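Local coordinates for CRISPR-associated protein, Cse1 family (Acidimicrobium ferrooxidans, PDB 4H3T), which probably serves as the large Cse1 subunit of a type I-E CRISPR Cascade complex, helping it recognise invading DNA, at residues G253-F258 with V297-V301. The protein carries 1 engineered substitution. Numbering follows the deposited sequence.
Sequences GVCDLF and VDPHV
This is a buried, mainly apolar contact between the short helix that starts at Val254 and the end of helix 291-297 with the loop that follows it toward strand 303-309. No hydrogen bond crosses it, and 294 Å² is buried over both sides. Gly253 is extended and sits at the N-cap position. Within the segment, Leu257 N bonds to Gly253 O at 3.0 Å and Phe258 N to Val254 O at 2.7 Å. The nearest CA atoms are those of Gly253 and Val297, 5.7 Å apart. Val297 (chi1 t) points at the helix. Its CG1 lies 3.5 Å from Gly253 C, 4.0 Å from Val254 CG1 and 3.9 Å from Leu257 CD2. Asp298 leaves helical geometry and forms an Asx turn, with His300 N donating to Asp298 OD1 at 3.0 Å. OD1 also forms a salt bridge with Arg58, and OD2 a hydrogen bond with the Tyr196 hydroxyl. Helix 52-68 packs here too: Arg58 touches Leu257 and Phe258, Tyr65 touches Val254. Pro299 CD is 3.9 Å from both Val254 CG1 and Phe258 CZ, at the Phe258 (chi1 m) ring edge. The Phe258 and His300 rings are nearly parallel (20°) but slid apart, centroids 5.4 Å apart. Asn217 holds His300 NE2, Arg58 ND1.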
loop_
_atom_site.group_PDB
_atom_site.type_symbol
_atom_site.label_atom_id
_atom_site.label_comp_id
_atom_site.label_asym_id
_atom_site.label_seq_id
_atom_site.Cartn_x
_atom_site.Cartn_y
_atom_site.Cartn_z
ATOM N N GLY A 253 -1.292 19.350 -8.239
ATOM C CA GLY A 253 -2.446 18.468 -8.188
ATOM C C GLY A 253 -2.011 17.024 -8.340
ATOM O O GLY A 253 -0.797 16.696 -8.318
ATOM N N VAL A 254 -2.993 16.163 -8.570
ATOM C CA VAL A 254 -2.728 14.724 -8.642
ATOM C C VAL A 254 -1.929 14.292 -9.842
ATOM O O VAL A 254 -1.139 13.361 -9.697
ATOM C CB VAL A 254 -3.981 13.837 -8.556
ATOM C CG1 VAL A 254 -4.508 13.795 -7.128
ATOM C CG2 VAL A 254 -5.068 14.265 -9.543
ATOM N N CYS A 255 -2.118 14.899 -11.017
ATOM C CA CYS A 255 -1.323 14.496 -12.199
ATOM C C CYS A 255 0.139 14.761 -11.975
ATOM O O CYS A 255 0.954 13.958 -12.413
ATOM C CB CYS A 255 -1.777 15.156 -13.479
ATOM S SG CYS A 255 -3.479 14.753 -13.952
ATOM N N ASP A 256 0.463 15.903 -11.332
ATOM C CA ASP A 256 1.831 16.297 -10.988
ATOM C C ASP A 256 2.375 15.291 -9.915
ATOM O O ASP A 256 3.387 14.632 -10.130
ATOM C CB ASP A 256 1.788 17.756 -10.479
ATOM C CG ASP A 256 3.095 18.401 -10.159
ATOM O OD1 ASP A 256 4.145 17.915 -10.666
ATOM O OD2 ASP A 256 3.086 19.399 -9.387
ATOM N N LEU A 257 1.617 15.066 -8.844
ATOM C CA LEU A 257 2.061 14.212 -7.756
ATOM C C LEU A 257 2.210 12.767 -8.156
ATOM O O LEU A 257 3.216 12.142 -7.822
ATOM C CB LEU A 257 1.139 14.305 -6.567
ATOM C CG LEU A 257 1.525 13.478 -5.302
ATOM C CD1 LEU A 257 2.961 13.792 -4.813
ATOM C CD2 LEU A 257 0.485 13.743 -4.226
ATOM N N PHE A 258 1.223 12.247 -8.863
ATOM C CA PHE A 258 1.253 10.884 -9.342
ATOM C C PHE A 258 2.425 10.557 -10.335
ATOM O O PHE A 258 2.662 9.397 -10.563
ATOM C CB PHE A 258 -0.056 10.515 -9.988
ATOM C CG PHE A 258 -1.276 10.365 -9.097
ATOM C CD1 PHE A 258 -1.206 10.603 -7.730
ATOM C CD2 PHE A 258 -2.483 9.991 -9.630
ATOM C CE1 PHE A 258 -2.364 10.500 -6.918
ATOM C CE2 PHE A 258 -3.643 9.944 -8.850
ATOM C CZ PHE A 258 -3.548 10.064 -7.475
ATOM N N VAL A 297 -3.620 17.275 -1.496
ATOM C CA VAL A 297 -3.714 16.761 -2.849
ATOM C C VAL A 297 -4.118 15.288 -2.969
ATOM O O VAL A 297 -4.888 14.931 -3.857
ATOM C CB VAL A 297 -2.334 16.979 -3.542
ATOM C CG1 VAL A 297 -2.275 16.343 -4.928
ATOM C CG2 VAL A 297 -1.990 18.473 -3.623
ATOM N N ASP A 298 -3.507 14.440 -2.166
ATOM C CA ASP A 298 -3.425 13.002 -2.424
ATOM C C ASP A 298 -4.575 12.187 -1.837
ATOM O O ASP A 298 -4.725 12.119 -0.618
ATOM C CB ASP A 298 -2.092 12.517 -1.884
ATOM C CG ASP A 298 -1.598 11.149 -2.370
ATOM O OD1 ASP A 298 -2.429 10.329 -2.825
ATOM O OD2 ASP A 298 -0.400 10.897 -2.262
ATOM N N PRO A 299 -5.327 11.496 -2.711
ATOM C CA PRO A 299 -6.451 10.701 -2.237
ATOM C C PRO A 299 -6.091 9.329 -1.674
ATOM O O PRO A 299 -7.006 8.611 -1.254
ATOM C CB PRO A 299 -7.278 10.520 -3.531
ATOM C CG PRO A 299 -6.244 10.403 -4.595
ATOM C CD PRO A 299 -5.187 11.389 -4.200
ATOM N N HIS A 300 -4.855 8.879 -1.808
ATOM C CA HIS A 300 -4.470 7.497 -1.438
ATOM C C HIS A 300 -3.806 7.362 -0.042
ATOM O O HIS A 300 -3.165 6.343 0.233
ATOM C CB HIS A 300 -3.507 6.922 -2.476
ATOM C CG HIS A 300 -4.153 6.728 -3.820
ATOM N ND1 HIS A 300 -3.536 7.143 -4.993
ATOM C CD2 HIS A 300 -5.332 6.158 -4.116
ATOM C CE1 HIS A 300 -4.398 6.839 -5.964
ATOM N NE2 HIS A 300 -5.473 6.198 -5.467
ATOM N N VAL A 301 -3.889 8.385 0.782
ATOM C CA VAL A 301 -3.238 8.366 2.107
ATOM C C VAL A 301 -4.189 8.984 3.166
ATOM O O VAL A 301 -4.731 10.046 2.932
ATOM C CB VAL A 301 -1.851 9.077 2.033
ATOM C CG1 VAL A 301 -1.914 10.431 1.330
ATOM C CG2 VAL A 301 -1.161 9.205 3.427
#